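PDB 5T79: aldo-keto Reductase, OXIDOREDUCTASE from Salmonella typhimurium, which binds NADPH and probably reduces aldehydes such as 3-hydroxybutanal, which would give 1,3-butanediol. Local coordinates for residues A[44-55]-A[298-308]; A[196-204]-A[281-291]. All coordinates share one frame; numbering follows the deposited sequence.

Contact 1. Residues A[44-55]-A[298-308]; sequences NSRALLQRAFDL and ASKPSQIEDAV. With NDP (NADPH dihydro-nicotinamide-adenine-dinucleotide phosphate), chain E.
Leu48 and Ile304 lie at the heart of an apolar seam between two helices, 44-54 and 301-308, which run nearly parallel at 21° with their axes 9.4 Å apart. One methyl of Leu48, CD2, lies 3.8 Å from Ile304 CD1 and also rests on the backbone where Lys300 passes into Pro301; the other, CD1, points to the carbonyl of Ala298. Pro301 acts as a knob, its ring set among Asn44, Ala47, Leu48 and Arg51. Further along, Ile304 turns CG2 to Leu55 CD1 at 4.0 Å, while Leu55 CB meets Val308 CG2.

Polar bonds lie along the seam. Asn44 ND2 donates to Ser299 O at 2.8 Å, tilted from the carbonyl plane; with CG anti to the backbone N (chi1 -176°), the amide extends over the turn that leads into helix 301-308. One turn before the helix ends, Arg51 bends at chi2 (63°) and takes hold of Glu305 side-on. Arg51 NE reaches Glu305 OE2 at 2.8 Å on the anti lone pair, and NH2 reaches the same oxygen from above the carboxylate plane; one atom thus takes both N-H groups, and the guanidinium and carboxylate planes are almost perpendicular. Leu55 CG packs on one guanidinium face, toward its rim.

Cofactor bonds leave from the other side of segment 298-308. Ser299 OG and Gln303 NE2 both donate to O3X of the NADPH 2'-phosphate, at 2.7 Å and 2.8 Å. Gln303 OE1 in turn accepts from Ser299 N at 2.8 Å, which ties the amide to the turn and fixes which end faces the phosphate. Arg232 also binds the cofactor. Ser299 is thus held through its carbonyl by Asn44 while its hydroxyl grips the phosphate, an arrangement consistent with a preference for NADPH over NADH.

Contact 2. Residues A[196-204]-A[281-291]; sequences YSLFERWVE and ALAWVLRNDNV. With SO4 (sulfate ion), chain B.
Trp284 reaches from the end of helix 277-285 into the loop 196-204, where Leu198 lies over one face of its indole and Arg201 and Glu204 meet its far rim. From CB, the CG bond runs anti to the backbone N (chi1 -177°), which sends the ring system across to the loop. Over the five-membered ring, from CG through CD2 to NE1, sits Leu198 CD2, 3.4 Å from the centroid and only 9° off the normal: a CH-pi contact. The opposite face of the indole is covered by the Arg287 guanidinium. Farther out, CZ3 lies 3.6 Å from both Ser197 O and Tyr196 CE1, the phenol ring being inclined at 54° to the indole. At the far edge, CZ2 lies beneath the centre of the Arg201 guanidinium, whose plane is perpendicular to the ring, and CH2 approaches Glu204 OE2.

In this TIM-barrel fold the loop follows strand 191-193, and the helix precedes strand 293-296, so the indole bridges a loop beyond one barrel strand and the helix leading into another. Helix 318-329 adds Ile324 against both Leu198 and Trp284.

Beyond the indole, charges gather around Glu204. Its OE2 accepts from Tyr196 OH at 2.6 Å through the anti lone pair and from Arg287 NH1 at 2.9 Å from above the carboxylate plane; OE1 receives NE and NH2 of Arg201, which also has Asp325 as a salt-bridge partner. Arg287 NH2 donates to Tyr196 OH and to Trp284 O, fixing the guanidinium over the indole. Its NE and NH1 hold a sulfate, probably from the crystallisation liquor, through nearly straight bonds, while Asn288 ND2 binds another sulfate oxygen. A water joins Tyr196 OH to Asn288 ND2 and Asn290 OD1.

After strand 24-31 the chain forms helix 42-54, which meets its partner only at residues 298-308, so contact 1 closes a loop of some 240 residues holding most of the barrel strands. Contact 2 is nested inside it: the loop after strand 191-193 meets the end of helix 277-285 and the turn beyond, closing a shorter loop of 76 residues. Strand 293-296 then runs from the second segment of contact 2 to that of contact 1. The centres lie about 22 Å apart, but Ala307 CB and Leu282 CD1 touch at 3.6 Å, joining helices 301-308 and 277-285 directly.

Contact 1. Residues A[44-55]-A[298-308]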
loop_
_atom_site.group_PDB
_atom_site.type_symbol
_atom_site.label_atom_id
_atom_site.label_comp_id
_atom_site.label_asym_id
_atom_site.label_seq_id
_atom_site.Cartn_x
_atom_site.Cartn_y
_atom_site.Cartn_z
ATOM N N ASN A 44 -17.615 11.247 -1.850
ATOM C CA ASN A 44 -16.736 10.517 -2.764
ATOM C C ASN A 44 -15.880 9.505 -2.011
ATOM O O ASN A 44 -15.776 8.366 -2.471
ATOM C CB ASN A 44 -15.862 11.469 -3.574
ATOM C CG ASN A 44 -15.008 10.734 -4.586
ATOM O OD1 ASN A 44 -15.501 9.923 -5.394
ATOM N ND2 ASN A 44 -13.702 10.935 -4.497
ATOM N N SER A 45 -15.267 9.898 -0.866
ATOM C CA SER A 45 -14.461 8.989 -0.027
ATOM C C SER A 45 -15.274 7.737 0.344
ATOM O O SER A 45 -14.796 6.601 0.247
ATOM C CB SER A 45 -14.033 9.710 1.255
ATOM O OG SER A 45 -13.199 10.805 0.931
ATOM N N ARG A 46 -16.532 7.959 0.745
ATOM C CA ARG A 46 -17.440 6.889 1.168
ATOM C C ARG A 46 -17.712 5.943 -0.008
ATOM O O ARG A 46 -17.635 4.728 0.159
ATOM C CB ARG A 46 -18.760 7.513 1.695
ATOM C CG ARG A 46 -19.687 6.505 2.353
ATOM C CD ARG A 46 -21.045 7.093 2.684
ATOM N NE ARG A 46 -20.947 8.314 3.499
ATOM C CZ ARG A 46 -20.844 8.339 4.819
ATOM N NH1 ARG A 46 -20.805 7.204 5.514
ATOM N NH2 ARG A 46 -20.792 9.499 5.462
ATOM N N ALA A 47 -18.010 6.505 -1.192
ATOM C CA ALA A 47 -18.281 5.739 -2.415
ATOM C C ALA A 47 -17.062 4.876 -2.797
ATOM O O ALA A 47 -17.238 3.729 -3.212
ATOM C CB ALA A 47 -18.636 6.685 -3.566
ATOM N N LEU A 48 -15.841 5.413 -2.643
ATOM C CA LEU A 48 -14.587 4.665 -2.944
ATOM C C LEU A 48 -14.424 3.463 -2.006
ATOM O O LEU A 48 -14.199 2.343 -2.462
ATOM C CB LEU A 48 -13.344 5.594 -2.806
ATOM C CG LEU A 48 -13.219 6.695 -3.860
ATOM C CD1 LEU A 48 -12.163 7.733 -3.471
ATOM C CD2 LEU A 48 -12.951 6.108 -5.240
ATOM N N LEU A 49 -14.553 3.684 -0.700
ATOM C CA LEU A 49 -14.451 2.581 0.256
ATOM C C LEU A 49 -15.537 1.510 0.013
ATOM O O LEU A 49 -15.234 0.328 0.053
ATOM C CB LEU A 49 -14.530 3.090 1.705
ATOM C CG LEU A 49 -13.368 3.974 2.162
ATOM C CD1 LEU A 49 -13.607 4.487 3.577
ATOM C CD2 LEU A 49 -12.039 3.239 2.058
ATOM N N GLN A 50 -16.787 1.919 -0.238
ATOM C CA GLN A 50 -17.865 0.953 -0.462
ATOM C C GLN A 50 -17.636 0.177 -1.762
ATOM O O GLN A 50 -17.858 -1.037 -1.788
ATOM C CB GLN A 50 -19.235 1.664 -0.487
ATOM C CG GLN A 50 -19.653 2.160 0.909
ATOM C CD GLN A 50 -21.017 2.811 0.888
ATOM O OE1 GLN A 50 -21.745 2.705 -0.081
ATOM N NE2 GLN A 50 -21.424 3.439 1.979
ATOM N N ARG A 51 -17.199 0.866 -2.841
ATOM C CA ARG A 51 -16.973 0.149 -4.113
ATOM C C ARG A 51 -15.814 -0.855 -3.963
ATOM O O ARG A 51 -15.912 -1.999 -4.447
ATOM C CB ARG A 51 -16.698 1.117 -5.273
ATOM C CG ARG A 51 -16.695 0.426 -6.676
ATOM C CD ARG A 51 -18.071 -0.167 -6.992
ATOM N NE ARG A 51 -18.135 -0.786 -8.314
ATOM C CZ ARG A 51 -18.572 -2.021 -8.556
ATOM N NH1 ARG A 51 -18.961 -2.806 -7.557
ATOM N NH2 ARG A 51 -18.620 -2.480 -9.799
ATOM N N ALA A 52 -14.746 -0.444 -3.248
ATOM C CA ALA A 52 -13.584 -1.305 -3.019
ATOM C C ALA A 52 -14.001 -2.600 -2.297
ATOM O O ALA A 52 -13.710 -3.687 -2.798
ATOM C CB ALA A 52 -12.521 -0.566 -2.216
ATOM N N PHE A 53 -14.701 -2.488 -1.145
ATOM C CA PHE A 53 -15.115 -3.674 -0.374
ATOM C C PHE A 53 -16.100 -4.529 -1.164
ATOM O O PHE A 53 -15.983 -5.746 -1.116
ATOM C CB PHE A 53 -15.702 -3.277 0.984
ATOM C CG PHE A 53 -15.903 -4.430 1.951
ATOM C CD1 PHE A 53 -14.870 -5.326 2.220
ATOM C CD2 PHE A 53 -17.103 -4.580 2.640
ATOM C CE1 PHE A 53 -15.054 -6.370 3.146
ATOM C CE2 PHE A 53 -17.286 -5.634 3.550
ATOM C CZ PHE A 53 -16.255 -6.505 3.808
ATOM N N ASP A 54 -17.020 -3.907 -1.949
ATOM C CA ASP A 54 -17.961 -4.644 -2.823
ATOM C C ASP A 54 -17.220 -5.466 -3.893
ATOM O O ASP A 54 -17.743 -6.487 -4.344
ATOM C CB ASP A 54 -18.965 -3.693 -3.512
ATOM C CG ASP A 54 -20.069 -3.161 -2.592
ATOM O OD1 ASP A 54 -20.180 -3.650 -1.436
ATOM O OD2 ASP A 54 -20.799 -2.248 -3.013
ATOM N N LEU A 55 -16.016 -5.029 -4.297
ATOM C CA LEU A 55 -15.206 -5.761 -5.289
ATOM C C LEU A 55 -14.193 -6.718 -4.617
ATOM O O LEU A 55 -13.356 -7.314 -5.301
ATOM C CB LEU A 55 -14.484 -4.762 -6.219
ATOM C CG LEU A 55 -15.408 -4.005 -7.186
ATOM C CD1 LEU A 55 -14.661 -2.838 -7.875
ATOM C CD2 LEU A 55 -16.013 -4.946 -8.211
ATOM N N ALA A 298 -6.963 6.138 -5.642
ATOM C CA ALA A 298 -8.136 6.362 -6.503
ATOM C C ALA A 298 -8.877 7.627 -6.108
ATOM O O ALA A 298 -8.980 7.932 -4.921
ATOM C CB ALA A 298 -9.090 5.167 -6.444
ATOM N N SER A 299 -9.382 8.364 -7.104
ATOM C CA SER A 299 -10.198 9.549 -6.864
ATOM C C SER A 299 -11.649 9.254 -7.256
ATOM O O SER A 299 -12.553 9.990 -6.863
ATOM C CB SER A 299 -9.657 10.753 -7.629
ATOM O OG SER A 299 -9.788 10.547 -9.024
ATOM N N LYS A 300 -11.868 8.189 -8.067
ATOM C CA LYS A 300 -13.207 7.819 -8.515
ATOM C C LYS A 300 -13.387 6.292 -8.567
ATOM O O LYS A 300 -12.415 5.551 -8.794
ATOM C CB LYS A 300 -13.568 8.469 -9.859
ATOM C CG LYS A 300 -12.581 8.296 -10.979
ATOM C CD LYS A 300 -12.995 9.205 -12.138
ATOM C CE LYS A 300 -12.218 8.935 -13.401
ATOM N NZ LYS A 300 -12.891 9.522 -14.596
ATOM N N PRO A 301 -14.621 5.808 -8.288
ATOM C CA PRO A 301 -14.865 4.355 -8.261
ATOM C C PRO A 301 -14.478 3.603 -9.537
ATOM O O PRO A 301 -14.081 2.440 -9.439
ATOM C CB PRO A 301 -16.378 4.267 -8.016
ATOM C CG PRO A 301 -16.691 5.516 -7.215
ATOM C CD PRO A 301 -15.858 6.550 -7.939
ATOM N N SER A 302 -14.555 4.254 -10.715
ATOM C CA SER A 302 -14.203 3.630 -11.995
ATOM C C SER A 302 -12.731 3.195 -12.012
ATOM O O SER A 302 -12.417 2.195 -12.642
ATOM C CB SER A 302 -14.503 4.567 -13.168
ATOM O OG SER A 302 -13.706 5.737 -13.106
ATOM N N GLN A 303 -11.842 3.911 -11.287
ATOM C CA GLN A 303 -10.414 3.556 -11.207
ATOM C C GLN A 303 -10.206 2.272 -10.404
ATOM O O GLN A 303 -9.304 1.490 -10.710
ATOM C CB GLN A 303 -9.603 4.712 -10.607
ATOM C CG GLN A 303 -9.606 5.937 -11.550
ATOM C CD GLN A 303 -9.092 7.196 -10.912
ATOM O OE1 GLN A 303 -9.109 7.360 -9.698
ATOM N NE2 GLN A 303 -8.701 8.161 -11.732
ATOM N N ILE A 304 -11.059 2.037 -9.398
ATOM C CA ILE A 304 -11.011 0.809 -8.601
ATOM C C ILE A 304 -11.496 -0.347 -9.485
ATOM O O ILE A 304 -10.873 -1.410 -9.501
ATOM C CB ILE A 304 -11.854 0.937 -7.303
ATOM C CG1 ILE A 304 -11.332 2.104 -6.400
ATOM C CG2 ILE A 304 -11.851 -0.406 -6.529
ATOM C CD1 ILE A 304 -12.256 2.420 -5.142
ATOM N N GLU A 305 -12.607 -0.131 -10.223
ATOM C CA GLU A 305 -13.157 -1.143 -11.145
ATOM C C GLU A 305 -12.101 -1.521 -12.184
ATOM O O GLU A 305 -11.910 -2.709 -12.474
ATOM C CB GLU A 305 -14.410 -0.604 -11.845
ATOM C CG GLU A 305 -15.533 -0.285 -10.875
ATOM C CD GLU A 305 -16.735 0.426 -11.450
ATOM O OE1 GLU A 305 -16.601 1.119 -12.484
ATOM O OE2 GLU A 305 -17.824 0.287 -10.850
ATOM N N ASP A 306 -11.388 -0.502 -12.717
ATOM C CA ASP A 306 -10.324 -0.704 -13.708
ATOM C C ASP A 306 -9.241 -1.619 -13.140
ATOM O O ASP A 306 -8.848 -2.573 -13.801
ATOM C CB ASP A 306 -9.688 0.636 -14.133
ATOM C CG ASP A 306 -10.495 1.538 -15.059
ATOM O OD1 ASP A 306 -11.465 1.046 -15.681
ATOM O OD2 ASP A 306 -10.107 2.713 -15.218
ATOM N N ALA A 307 -8.763 -1.321 -11.918
ATOM C CA ALA A 307 -7.721 -2.093 -11.240
ATOM C C ALA A 307 -8.131 -3.532 -11.066
ATOM O O ALA A 307 -7.337 -4.416 -11.370
ATOM C CB ALA A 307 -7.412 -1.476 -9.874
ATOM N N VAL A 308 -9.362 -3.783 -10.570
ATOM C CA VAL A 308 -9.852 -5.153 -10.357
ATOM C C VAL A 308 -9.925 -5.885 -11.728
ATOM O O VAL A 308 -9.604 -7.078 -11.795
ATOM C CB VAL A 308 -11.184 -5.207 -9.549
ATOM C CG1 VAL A 308 -11.665 -6.648 -9.370
ATOM C CG2 VAL A 308 -11.017 -4.556 -8.177
HETATM P PA NDP E . -1.106 5.034 -7.835
HETATM O O1A NDP E . -1.982 3.829 -7.994
HETATM O O2A NDP E . 0.299 5.106 -8.234
HETATM O O5B NDP E . -1.770 6.334 -8.513
HETATM C C5B NDP E . -3.037 6.720 -7.944
HETATM C C4B NDP E . -3.586 7.945 -8.621
HETATM O O4B NDP E . -3.493 7.787 -10.055
HETATM C C3B NDP E . -5.059 8.206 -8.308
HETATM O O3B NDP E . -5.181 9.101 -7.205
HETATM C C2B NDP E . -5.603 8.775 -9.612
HETATM O O2B NDP E . -5.415 10.205 -9.677
HETATM C C1B NDP E . -4.725 8.105 -10.671
HETATM N N9A NDP E . -5.281 6.882 -11.241
HETATM C C8A NDP E . -5.391 5.652 -10.648
HETATM N N7A NDP E . -5.929 4.734 -11.415
HETATM C C5A NDP E . -6.200 5.411 -12.595
HETATM C C6A NDP E . -6.835 5.018 -13.791
HETATM N N6A NDP E . -7.203 3.761 -14.062
HETATM N N1A NDP E . -7.027 5.965 -14.738
HETATM C C2A NDP E . -6.564 7.201 -14.519
HETATM N N3A NDP E . -5.931 7.680 -13.444
HETATM C C4A NDP E . -5.798 6.734 -12.504
HETATM O O3 NDP E . -1.187 5.149 -6.255
HETATM P PN NDP E . -0.421 6.218 -5.345
HETATM O O1N NDP E . -1.525 7.183 -5.111
HETATM O O2N NDP E . 0.892 6.698 -5.948
HETATM O O5D NDP E . 0.085 5.521 -3.968
HETATM C C5D NDP E . -0.474 4.214 -3.664
HETATM C C4D NDP E . -0.713 4.062 -2.179
HETATM O O4D NDP E . 0.535 3.744 -1.536
HETATM C C3D NDP E . -1.240 5.279 -1.442
HETATM O O3D NDP E . -2.646 5.393 -1.601
HETATM C C2D NDP E . -0.743 5.044 -0.008
HETATM O O2D NDP E . -1.586 4.303 0.874
HETATM C C1D NDP E . 0.585 4.320 -0.246
HETATM N N1N NDP E . 1.758 5.218 -0.235
HETATM C C2N NDP E . 2.743 4.943 0.713
HETATM C C3N NDP E . 3.863 5.677 0.828
HETATM C C7N NDP E . 4.997 5.152 1.667
HETATM O O7N NDP E . 5.973 5.908 1.782
HETATM N N7N NDP E . 4.931 3.971 2.283
HETATM C C4N NDP E . 3.978 6.981 0.083
HETATM C C5N NDP E . 3.034 7.050 -1.069
HETATM C C6N NDP E . 1.995 6.248 -1.190
HETATM P P2B NDP E . -6.475 11.346 -10.141
HETATM O O1X NDP E . -6.868 12.340 -9.113
HETATM O O2X NDP E . -5.730 11.962 -11.317
HETATM O O3X NDP E . -7.650 10.561 -10.713
#

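Contact 2. Residues A[196-204]-A[281-291]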
loop_
_atom_site.group_PDB
_atom_site.type_symbol
_atom_site.label_atom_id
_atom_site.label_comp_id
_atom_site.label_asym_id
_atom_site.label_seq_id
_atom_site.Cartn_x
_atom_site.Cartn_y
_atom_site.Cartn_z
ATOM N N TYR A 196 7.206 0.477 -5.953
ATOM C CA TYR A 196 7.519 -0.433 -7.067
ATOM C C TYR A 196 6.555 -0.241 -8.216
ATOM O O TYR A 196 5.338 -0.313 -8.035
ATOM C CB TYR A 196 7.508 -1.912 -6.604
ATOM C CG TYR A 196 7.864 -2.964 -7.652
ATOM C CD1 TYR A 196 8.839 -2.720 -8.622
ATOM C CD2 TYR A 196 7.328 -4.246 -7.584
ATOM C CE1 TYR A 196 9.255 -3.726 -9.509
ATOM C CE2 TYR A 196 7.703 -5.243 -8.485
ATOM C CZ TYR A 196 8.673 -4.983 -9.437
ATOM O OH TYR A 196 9.045 -5.995 -10.288
ATOM N N SER A 197 7.113 0.000 -9.410
ATOM C CA SER A 197 6.353 0.167 -10.666
ATOM C C SER A 197 7.272 -0.045 -11.839
ATOM O O SER A 197 8.470 -0.209 -11.636
ATOM C CB SER A 197 5.743 1.571 -10.751
ATOM O OG SER A 197 6.742 2.541 -11.053
ATOM N N LEU A 198 6.742 0.037 -13.070
ATOM C CA LEU A 198 7.578 -0.040 -14.281
ATOM C C LEU A 198 8.697 1.023 -14.273
ATOM O O LEU A 198 9.781 0.782 -14.813
ATOM C CB LEU A 198 6.715 0.153 -15.531
ATOM C CG LEU A 198 5.857 -1.047 -15.938
ATOM C CD1 LEU A 198 4.638 -0.603 -16.743
ATOM C CD2 LEU A 198 6.663 -2.009 -16.803
ATOM N N PHE A 199 8.430 2.178 -13.652
ATOM C CA PHE A 199 9.363 3.300 -13.605
ATOM C C PHE A 199 10.222 3.322 -12.326
ATOM O O PHE A 199 11.062 4.212 -12.165
ATOM C CB PHE A 199 8.581 4.626 -13.735
ATOM C CG PHE A 199 8.011 4.900 -15.114
ATOM C CD1 PHE A 199 8.544 4.283 -16.245
ATOM C CD2 PHE A 199 6.991 5.829 -15.287
ATOM C CE1 PHE A 199 8.035 4.555 -17.518
ATOM C CE2 PHE A 199 6.492 6.115 -16.559
ATOM C CZ PHE A 199 7.030 5.485 -17.671
ATOM N N GLU A 200 10.039 2.353 -11.437
ATOM C CA GLU A 200 10.840 2.313 -10.208
ATOM C C GLU A 200 11.092 0.874 -9.843
ATOM O O GLU A 200 10.284 0.267 -9.143
ATOM C CB GLU A 200 10.153 3.093 -9.059
ATOM C CG GLU A 200 11.027 3.194 -7.812
ATOM C CD GLU A 200 12.454 3.626 -8.113
ATOM O OE1 GLU A 200 12.632 4.818 -8.457
ATOM O OE2 GLU A 200 13.357 2.751 -8.143
ATOM N N ARG A 201 12.228 0.325 -10.306
ATOM C CA ARG A 201 12.488 -1.110 -10.160
ATOM C C ARG A 201 13.594 -1.475 -9.141
ATOM O O ARG A 201 14.127 -2.585 -9.212
ATOM C CB ARG A 201 12.857 -1.674 -11.561
ATOM C CG ARG A 201 11.725 -1.493 -12.576
ATOM C CD ARG A 201 12.114 -1.975 -13.962
ATOM N NE ARG A 201 12.254 -3.433 -14.007
ATOM C CZ ARG A 201 12.388 -4.134 -15.121
ATOM N NH1 ARG A 201 12.410 -3.520 -16.301
ATOM N NH2 ARG A 201 12.492 -5.457 -15.072
ATOM N N TRP A 202 13.881 -0.605 -8.163
ATOM C CA TRP A 202 14.939 -0.850 -7.176
ATOM C C TRP A 202 14.767 -2.166 -6.385
ATOM O O TRP A 202 15.773 -2.784 -6.054
ATOM C CB TRP A 202 15.095 0.332 -6.197
ATOM C CG TRP A 202 14.032 0.425 -5.136
ATOM C CD1 TRP A 202 12.852 1.111 -5.216
ATOM C CD2 TRP A 202 14.089 -0.126 -3.812
ATOM N NE1 TRP A 202 12.158 0.996 -4.039
ATOM C CE2 TRP A 202 12.885 0.229 -3.162
ATOM C CE3 TRP A 202 15.024 -0.927 -3.123
ATOM C CZ2 TRP A 202 12.595 -0.172 -1.851
ATOM C CZ3 TRP A 202 14.722 -1.349 -1.837
ATOM C CH2 TRP A 202 13.520 -0.968 -1.210
ATOM N N VAL A 203 13.524 -2.595 -6.092
ATOM C CA VAL A 203 13.274 -3.826 -5.293
ATOM C C VAL A 203 13.809 -5.067 -6.013
ATOM O O VAL A 203 14.016 -6.085 -5.360
ATOM C CB VAL A 203 11.789 -4.044 -4.909
ATOM C CG1 VAL A 203 11.256 -2.890 -4.090
ATOM C CG2 VAL A 203 10.909 -4.282 -6.139
ATOM N N GLU A 204 13.995 -4.994 -7.363
ATOM C CA GLU A 204 14.510 -6.126 -8.143
ATOM C C GLU A 204 16.020 -6.294 -7.969
ATOM O O GLU A 204 16.576 -7.267 -8.494
ATOM C CB GLU A 204 14.170 -5.978 -9.634
ATOM C CG GLU A 204 12.678 -5.906 -9.930
ATOM C CD GLU A 204 12.384 -5.750 -11.410
ATOM O OE1 GLU A 204 13.344 -5.708 -12.208
ATOM O OE2 GLU A 204 11.198 -5.590 -11.766
ATOM N N ALA A 281 0.106 -1.988 -16.149
ATOM C CA ALA A 281 1.117 -1.559 -15.190
ATOM C C ALA A 281 0.945 -2.279 -13.842
ATOM O O ALA A 281 1.941 -2.707 -13.253
ATOM C CB ALA A 281 1.078 -0.042 -15.017
ATOM N N LEU A 282 -0.311 -2.473 -13.386
ATOM C CA LEU A 282 -0.598 -3.202 -12.134
ATOM C C LEU A 282 -0.269 -4.682 -12.281
ATOM O O LEU A 282 0.350 -5.283 -11.400
ATOM C CB LEU A 282 -2.084 -3.046 -11.720
ATOM C CG LEU A 282 -2.595 -1.636 -11.479
ATOM C CD1 LEU A 282 -4.057 -1.670 -11.061
ATOM C CD2 LEU A 282 -1.754 -0.905 -10.395
ATOM N N ALA A 283 -0.694 -5.273 -13.406
ATOM C CA ALA A 283 -0.437 -6.674 -13.733
ATOM C C ALA A 283 1.064 -6.956 -13.730
ATOM O O ALA A 283 1.498 -7.989 -13.222
ATOM C CB ALA A 283 -1.005 -6.967 -15.116
ATOM N N TRP A 284 1.861 -6.019 -14.291
ATOM C CA TRP A 284 3.307 -6.175 -14.407
ATOM C C TRP A 284 3.959 -6.317 -13.029
ATOM O O TRP A 284 4.878 -7.107 -12.894
ATOM C CB TRP A 284 3.922 -5.007 -15.191
ATOM C CG TRP A 284 5.407 -5.122 -15.410
ATOM C CD1 TRP A 284 6.038 -5.707 -16.470
ATOM C CD2 TRP A 284 6.440 -4.609 -14.561
ATOM N NE1 TRP A 284 7.404 -5.587 -16.334
ATOM C CE2 TRP A 284 7.676 -4.906 -15.177
ATOM C CE3 TRP A 284 6.442 -3.894 -13.347
ATOM C CZ2 TRP A 284 8.903 -4.523 -14.617
ATOM C CZ3 TRP A 284 7.656 -3.537 -12.784
ATOM C CH2 TRP A 284 8.867 -3.873 -13.399
ATOM N N VAL A 285 3.483 -5.593 -12.016
ATOM C CA VAL A 285 4.062 -5.669 -10.668
ATOM C C VAL A 285 3.961 -7.113 -10.095
ATOM O O VAL A 285 4.886 -7.549 -9.403
ATOM C CB VAL A 285 3.427 -4.625 -9.714
ATOM C CG1 VAL A 285 3.814 -4.889 -8.261
ATOM C CG2 VAL A 285 3.811 -3.199 -10.128
ATOM N N LEU A 286 2.881 -7.850 -10.408
ATOM C CA LEU A 286 2.688 -9.224 -9.885
ATOM C C LEU A 286 3.163 -10.339 -10.854
ATOM O O LEU A 286 2.924 -11.517 -10.581
ATOM C CB LEU A 286 1.197 -9.469 -9.579
ATOM C CG LEU A 286 0.467 -8.473 -8.649
ATOM C CD1 LEU A 286 -1.003 -8.842 -8.541
ATOM C CD2 LEU A 286 1.066 -8.468 -7.252
ATOM N N ARG A 287 3.831 -9.983 -11.959
ATOM C CA ARG A 287 4.215 -10.956 -13.011
ATOM C C ARG A 287 5.126 -12.116 -12.542
ATOM O O ARG A 287 5.098 -13.187 -13.163
ATOM C CB ARG A 287 4.883 -10.238 -14.191
ATOM C CG ARG A 287 6.342 -9.826 -13.942
ATOM C CD ARG A 287 6.851 -8.800 -14.938
ATOM N NE ARG A 287 8.251 -8.473 -14.673
ATOM C CZ ARG A 287 8.675 -7.727 -13.658
ATOM N NH1 ARG A 287 9.972 -7.513 -13.483
ATOM N NH2 ARG A 287 7.804 -7.177 -12.818
ATOM N N ASN A 288 5.971 -11.888 -11.513
ATOM C CA ASN A 288 6.918 -12.915 -11.047
ATOM C C ASN A 288 6.441 -13.634 -9.786
ATOM O O ASN A 288 7.203 -14.402 -9.197
ATOM C CB ASN A 288 8.298 -12.297 -10.816
ATOM C CG ASN A 288 8.956 -11.890 -12.112
ATOM O OD1 ASN A 288 8.994 -12.661 -13.066
ATOM N ND2 ASN A 288 9.495 -10.675 -12.174
ATOM N N ASP A 289 5.175 -13.418 -9.394
ATOM C CA ASP A 289 4.566 -14.043 -8.204
ATOM C C ASP A 289 5.488 -13.858 -6.961
ATOM O O ASP A 289 5.657 -14.781 -6.175
ATOM C CB ASP A 289 4.247 -15.542 -8.477
ATOM C CG ASP A 289 3.331 -16.186 -7.451
ATOM O OD1 ASP A 289 2.594 -15.443 -6.759
ATOM O OD2 ASP A 289 3.362 -17.434 -7.327
ATOM N N ASN A 290 6.132 -12.670 -6.829
ATOM C CA ASN A 290 7.030 -12.416 -5.704
ATOM C C ASN A 290 6.712 -11.055 -5.048
ATOM O O ASN A 290 7.548 -10.469 -4.358
ATOM C CB ASN A 290 8.509 -12.528 -6.129
ATOM C CG ASN A 290 9.009 -11.517 -7.133
ATOM O OD1 ASN A 290 8.253 -10.761 -7.742
ATOM N ND2 ASN A 290 10.306 -11.540 -7.392
ATOM N N VAL A 291 5.482 -10.571 -5.279
ATOM C CA VAL A 291 4.885 -9.365 -4.670
ATOM C C VAL A 291 3.497 -9.798 -4.221
ATOM O O VAL A 291 2.790 -10.439 -4.998
ATOM C CB VAL A 291 4.856 -8.117 -5.601
ATOM C CG1 VAL A 291 4.084 -6.970 -4.943
ATOM C CG2 VAL A 291 6.277 -7.669 -5.964
HETATM S S SO4 B . 11.354 -9.720 -15.858
HETATM O O1 SO4 B . 11.912 -8.456 -15.390
HETATM O O2 SO4 B . 10.141 -9.418 -16.600
HETATM O O3 SO4 B . 12.329 -10.339 -16.757
HETATM O O4 SO4 B . 11.144 -10.575 -14.696
HETATM O O HOH W 1 9.175 -8.834 -9.742
HETATM O O HOH W 2 3.922 -0.695 -12.904
#